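Local coordinates for protein 401aa long hypothetical glucose-1-phosphate thymidylyltransferase (Sulfolobus tokodaii, PDB 2GGO) that probably transfers a nucleotidyl group from a nucleoside triphosphate to a sugar 1-phosphate, releasing diphosphate, as a bifunctional enzyme of UDP-N-acetylglucosamine and UDP-N-acetylgalactosamine synthesis, at residues 27-32 and 217-222; 121-126 and 199-204. All blocks are in the same frame, centred on the assembly; numbering follows the deposited sequence.

Interaction 1. Residues 27-32 and 217-222; sequences PILSKP and DVNKWA
Asn-219, on helix 212-225, reaches with its carboxamide into the backbone of the hairpin 27-32 and bonds to the residues before and after Ile-28. Its CB makes no close approach; a chi1 of -100° puts CG between the two bonded groups, 3.7 Å from Leu-29 N and 3.8 Å from Pro-27 O. Beyond CG the two amide atoms part: OD1 accepts the N-H of Leu-29 at 2.7 Å, a nearly straight bond with 166° at the hydrogen, while ND2 donates to Pro-27 O at 3.0 Å. That carbonyl oxygen lies close to the amide plane of Asn-219. ND2 also donates to Ile-215 O, one helical turn back. Beside this polar grip, the CG2 branch of Ile-28 presses on Ala-222 CB at 3.5 Å, a tight carbon contact, and Ile-28 CG1 meets Val-218 CG2 at 4.0 Å. Leu-29 CD1 rests near Ala-222 CB at 3.9 Å. A type II' turn from Ile-28 to Lys-31 closes the hairpin, which also touches the hexapeptide-repeat part through Pro-27 on Met-301 and Leu-29 on Tyr-264 of strand 263-265. The chemistry is that of a side chain imitating a backbone partner: one buried carboxamide satisfies a peptide N-H and a peptide C=O of the hairpin, and the small Ala-222 lets Ile-28 and Leu-29 pack against the helix.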
loop_
_atom_site.group_PDB
_atom_site.type_symbol
_atom_site.label_atom_id
_atom_site.label_comp_id
_atom_site.label_asym_id
_atom_site.label_seq_id
_atom_site.Cartn_x
_atom_site.Cartn_y
_atom_site.Cartn_z
ATOM N N PRO A 27 -1.800 2.779 5.704
ATOM C CA PRO A 27 -1.472 4.185 5.813
ATOM C C PRO A 27 -0.239 4.602 4.997
ATOM O O PRO A 27 0.731 3.837 4.782
ATOM C CB PRO A 27 -1.270 4.398 7.321
ATOM C CG PRO A 27 -0.844 3.126 7.839
ATOM C CD PRO A 27 -1.258 2.034 6.867
ATOM N N ILE A 28 -0.336 5.811 4.478
ATOM C CA ILE A 28 0.767 6.479 3.855
ATOM C C ILE A 28 0.852 7.710 4.722
ATOM O O ILE A 28 -0.107 8.507 4.771
ATOM C CB ILE A 28 0.444 6.838 2.404
ATOM C CG1 ILE A 28 0.108 5.571 1.630
ATOM C CG2 ILE A 28 1.627 7.578 1.779
ATOM C CD1 ILE A 28 -0.800 5.835 0.508
ATOM N N LEU A 29 1.957 7.840 5.457
ATOM C CA LEU A 29 2.057 8.808 6.536
ATOM C C LEU A 29 0.795 8.666 7.366
ATOM O O LEU A 29 0.384 7.549 7.689
ATOM C CB LEU A 29 2.240 10.224 5.981
ATOM C CG LEU A 29 3.452 10.425 5.076
ATOM C CD1 LEU A 29 3.573 11.859 4.582
ATOM C CD2 LEU A 29 4.759 9.987 5.746
ATOM N N SER A 30 0.108 9.757 7.644
ATOM C CA SER A 30 -1.007 9.660 8.551
ATOM C C SER A 30 -2.354 9.198 7.993
ATOM O O SER A 30 -3.299 9.066 8.768
ATOM C CB SER A 30 -1.204 11.008 9.212
ATOM O OG SER A 30 -1.876 11.889 8.328
ATOM N N LYS A 31 -2.507 8.958 6.689
ATOM C CA LYS A 31 -3.860 8.626 6.214
ATOM C C LYS A 31 -3.902 7.444 5.293
ATOM O O LYS A 31 -2.909 7.151 4.626
ATOM C CB LYS A 31 -4.637 9.866 5.687
ATOM C CG LYS A 31 -4.114 10.515 4.436
ATOM C CD LYS A 31 -4.547 11.980 4.302
ATOM C CE LYS A 31 -4.056 12.523 2.940
ATOM N NZ LYS A 31 -4.502 13.895 2.556
ATOM N N PRO A 32 -5.035 6.726 5.297
ATOM C CA PRO A 32 -5.096 5.519 4.482
ATOM C C PRO A 32 -5.000 5.822 2.968
ATOM O O PRO A 32 -5.365 6.912 2.506
ATOM C CB PRO A 32 -6.431 4.910 4.886
ATOM C CG PRO A 32 -7.248 6.057 5.271
ATOM C CD PRO A 32 -6.299 6.959 6.017
ATOM N N ASP A 217 8.282 1.689 0.298
ATOM C CA ASP A 217 8.322 2.464 -0.932
ATOM C C ASP A 217 7.391 3.705 -0.883
ATOM O O ASP A 217 7.884 4.851 -0.833
ATOM C CB ASP A 217 7.959 1.540 -2.106
ATOM C CG ASP A 217 8.936 0.421 -2.283
ATOM O OD1 ASP A 217 10.009 0.508 -1.663
ATOM O OD2 ASP A 217 8.660 -0.568 -3.014
ATOM N N VAL A 218 6.070 3.530 -0.843
ATOM C CA VAL A 218 5.229 4.774 -0.938
ATOM C C VAL A 218 5.345 5.743 0.229
ATOM O O VAL A 218 5.164 6.986 0.107
ATOM C CB VAL A 218 3.719 4.492 -1.259
ATOM C CG1 VAL A 218 3.613 3.727 -2.538
ATOM C CG2 VAL A 218 3.126 3.653 -0.167
ATOM N N ASN A 219 5.624 5.214 1.408
ATOM C CA ASN A 219 5.657 6.086 2.574
ATOM C C ASN A 219 6.924 6.872 2.488
ATOM O O ASN A 219 6.953 8.036 2.891
ATOM C CB ASN A 219 5.651 5.221 3.854
ATOM C CG ASN A 219 4.330 5.126 4.486
ATOM O OD1 ASN A 219 3.922 6.006 5.216
ATOM N ND2 ASN A 219 3.629 4.036 4.241
ATOM N N LYS A 220 7.972 6.269 1.912
ATOM C CA LYS A 220 9.226 7.024 1.705
ATOM C C LYS A 220 8.992 8.137 0.704
ATOM O O LYS A 220 9.230 9.308 0.986
ATOM C CB LYS A 220 10.329 6.111 1.216
ATOM C CG LYS A 220 11.004 5.274 2.306
ATOM C CD LYS A 220 12.053 4.442 1.675
ATOM C CE LYS A 220 13.304 5.301 1.394
ATOM N NZ LYS A 220 14.260 4.341 0.830
ATOM N N TRP A 221 8.438 7.779 -0.450
ATOM C CA TRP A 221 8.042 8.826 -1.414
ATOM C C TRP A 221 7.236 9.981 -0.790
ATOM O O TRP A 221 7.577 11.158 -0.910
ATOM C CB TRP A 221 7.279 8.223 -2.583
ATOM C CG TRP A 221 7.175 9.246 -3.681
ATOM C CD1 TRP A 221 8.092 9.481 -4.671
ATOM C CD2 TRP A 221 6.131 10.219 -3.854
ATOM N NE1 TRP A 221 7.666 10.528 -5.461
ATOM C CE2 TRP A 221 6.471 11.000 -4.977
ATOM C CE3 TRP A 221 4.932 10.489 -3.184
ATOM C CZ2 TRP A 221 5.639 12.028 -5.448
ATOM C CZ3 TRP A 221 4.134 11.496 -3.627
ATOM C CH2 TRP A 221 4.484 12.270 -4.751
ATOM N N ALA A 222 6.151 9.649 -0.127
ATOM C CA ALA A 222 5.326 10.646 0.503
ATOM C C ALA A 222 6.043 11.558 1.502
ATOM O O ALA A 222 5.712 12.749 1.619
ATOM C CB ALA A 222 4.097 9.959 1.174
#

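Interaction 2. Residues 121-126 and 199-204; sequences GVKVSN and VIEYEG
Ile-200 begins the contact with its carbonyl: O accepts the N-H of Gly-121 at 2.8 Å, joining strands 117-123 and 197-201 as parallel neighbours. Glu-201 pairs with Gly-121 across the bridge, and Glu-201 CA lies 3.2 Å from Gly-121 O in a CA-H...O contact. CG of Glu-201 stands anti to the backbone N (chi1 -159°), and the chain runs on extended until OE2 meets Lys-123 NZ at 3.1 Å in a salt bridge. The lysine chain bends near its end, bringing CE against the same oxygen. An alanine in place of Glu-201 would probably leave the Lys-123 ammonium without this carboxylate mate and free its chain to turn. Tyr-202 donates its N-H to Gly-121 O at 2.6 Å. Tyr-202 CB lies 4.0 Å from Val-122 CB, the two side chains running side by side, with Val-122 CG2 at the ring edge. The phenol OH bonds to Tyr-205 O, Asn-104 N and Ser-103 OG. This is the parallel edge pair of the mixed sheet of the GT-A fold: strand 117-123 separates 197-201 from strand 155-164, whose Asn-157, probably a sugar-phosphate ligand, lies near Gly-121, and Glu-107 of helix 106-111 touches Ile-200 and Tyr-202.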
loop_
_atom_site.group_PDB
_atom_site.type_symbol
_atom_site.label_atom_id
_atom_site.label_comp_id
_atom_site.label_asym_id
_atom_site.label_seq_id
_atom_site.Cartn_x
_atom_site.Cartn_y
_atom_site.Cartn_z
ATOM N N GLY A 121 -1.485 4.970 -18.959
ATOM C CA GLY A 121 -0.330 4.108 -19.043
ATOM C C GLY A 121 0.857 4.812 -18.438
ATOM O O GLY A 121 1.035 6.028 -18.581
ATOM N N VAL A 122 1.663 4.038 -17.736
ATOM C CA VAL A 122 2.801 4.568 -17.021
ATOM C C VAL A 122 4.030 3.766 -17.454
ATOM O O VAL A 122 3.936 2.561 -17.733
ATOM C CB VAL A 122 2.564 4.527 -15.462
ATOM C CG1 VAL A 122 2.278 3.117 -14.969
ATOM C CG2 VAL A 122 3.724 5.152 -14.696
ATOM N N LYS A 123 5.168 4.446 -17.547
ATOM C CA LYS A 123 6.415 3.769 -17.882
ATOM C C LYS A 123 7.156 3.249 -16.632
ATOM O O LYS A 123 7.625 4.028 -15.780
ATOM C CB LYS A 123 7.300 4.642 -18.776
ATOM C CG LYS A 123 6.786 4.812 -20.221
ATOM C CD LYS A 123 7.891 5.391 -21.091
ATOM C CE LYS A 123 7.382 6.461 -22.040
ATOM N NZ LYS A 123 8.236 7.710 -21.933
ATOM N N VAL A 124 7.202 1.914 -16.535
ATOM C CA VAL A 124 7.952 1.190 -15.495
ATOM C C VAL A 124 9.203 0.531 -16.079
ATOM O O VAL A 124 9.177 0.023 -17.212
ATOM C CB VAL A 124 7.105 0.103 -14.752
ATOM C CG1 VAL A 124 5.926 0.736 -14.038
ATOM C CG2 VAL A 124 6.658 -1.007 -15.682
ATOM N N SER A 125 10.287 0.542 -15.298
ATOM C CA SER A 125 11.558 -0.066 -15.709
ATOM C C SER A 125 11.624 -1.546 -15.336
ATOM O O SER A 125 12.676 -2.032 -14.920
ATOM C CB SER A 125 12.739 0.700 -15.111
ATOM O OG SER A 125 12.688 0.655 -13.702
ATOM N N ASN A 126 10.492 -2.242 -15.495
ATOM C CA ASN A 126 10.366 -3.688 -15.276
ATOM C C ASN A 126 9.061 -4.222 -15.873
ATOM O O ASN A 126 8.303 -4.878 -15.184
ATOM C CB ASN A 126 10.380 -3.996 -13.781
ATOM C CG ASN A 126 9.181 -3.411 -13.061
ATOM O OD1 ASN A 126 8.311 -2.791 -13.678
ATOM N ND2 ASN A 126 9.125 -3.611 -11.756
ATOM N N VAL A 199 -4.908 6.484 -25.089
ATOM C CA VAL A 199 -3.948 6.124 -24.071
ATOM C C VAL A 199 -3.234 7.417 -23.693
ATOM O O VAL A 199 -2.526 8.013 -24.526
ATOM C CB VAL A 199 -2.954 4.995 -24.534
ATOM C CG1 VAL A 199 -1.666 5.016 -23.733
ATOM C CG2 VAL A 199 -3.589 3.619 -24.419
ATOM N N ILE A 200 -3.472 7.860 -22.451
ATOM C CA ILE A 200 -2.731 8.977 -21.847
ATOM C C ILE A 200 -1.560 8.389 -21.060
ATOM O O ILE A 200 -1.708 7.383 -20.360
ATOM C CB ILE A 200 -3.590 9.835 -20.871
ATOM C CG1 ILE A 200 -5.077 9.819 -21.242
ATOM C CG2 ILE A 200 -3.003 11.258 -20.713
ATOM C CD1 ILE A 200 -5.420 10.415 -22.576
ATOM N N GLU A 201 -0.397 9.014 -21.196
ATOM C CA GLU A 201 0.781 8.555 -20.505
ATOM C C GLU A 201 0.850 9.306 -19.187
ATOM O O GLU A 201 0.874 10.552 -19.168
ATOM C CB GLU A 201 2.039 8.796 -21.342
ATOM C CG GLU A 201 3.240 7.918 -20.952
ATOM C CD GLU A 201 4.591 8.558 -21.288
ATOM O OE1 GLU A 201 4.695 9.294 -22.306
ATOM O OE2 GLU A 201 5.560 8.330 -20.519
ATOM N N TYR A 202 0.851 8.539 -18.091
ATOM C CA TYR A 202 0.998 9.092 -16.748
ATOM C C TYR A 202 2.389 9.684 -16.549
ATOM O O TYR A 202 3.389 9.032 -16.875
ATOM C CB TYR A 202 0.728 8.019 -15.689
ATOM C CG TYR A 202 0.717 8.601 -14.302
ATOM C CD1 TYR A 202 -0.328 9.424 -13.885
ATOM C CD2 TYR A 202 1.760 8.370 -13.419
ATOM C CE1 TYR A 202 -0.340 9.990 -12.620
ATOM C CE2 TYR A 202 1.749 8.931 -12.148
ATOM C CZ TYR A 202 0.696 9.737 -11.762
ATOM O OH TYR A 202 0.673 10.298 -10.518
ATOM N N GLU A 203 2.482 10.899 -16.007
ATOM C CA GLU A 203 3.820 11.478 -15.863
ATOM C C GLU A 203 4.558 11.445 -14.486
ATOM O O GLU A 203 5.734 11.016 -14.443
ATOM C CB GLU A 203 3.986 12.778 -16.665
ATOM C CG GLU A 203 4.090 12.429 -18.197
ATOM C CD GLU A 203 5.036 13.321 -18.994
ATOM O OE1 GLU A 203 6.070 12.799 -19.485
ATOM O OE2 GLU A 203 4.742 14.534 -19.133
ATOM N N GLY A 204 3.892 11.843 -13.393
ATOM C CA GLY A 204 4.487 11.717 -12.040
ATOM C C GLY A 204 4.754 10.306 -11.459
ATOM O O GLY A 204 5.152 9.362 -12.164
#

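From the N terminus, the chain first forms the hairpin at 27-32, which pairs with 217-222, far later in the chain, on helix 212-225; interaction 1 thus closes a loop of 184 residues. Nested within it, interaction 2 closes a shorter loop of 72 residues between 121-126 and 199-204. The inner contact is made within the mixed sheet, adding its last strand beside 117-123, whereas the outer one docks the early hairpin on the helix that follows this sheet in sequence. The centres of interactions 1 and 2 lie about 21 Å apart, and the two do not touch. Both belong to the nucleotidyl transferase region; helix 212-225 leads on toward the hexapeptide-repeat part of the chain.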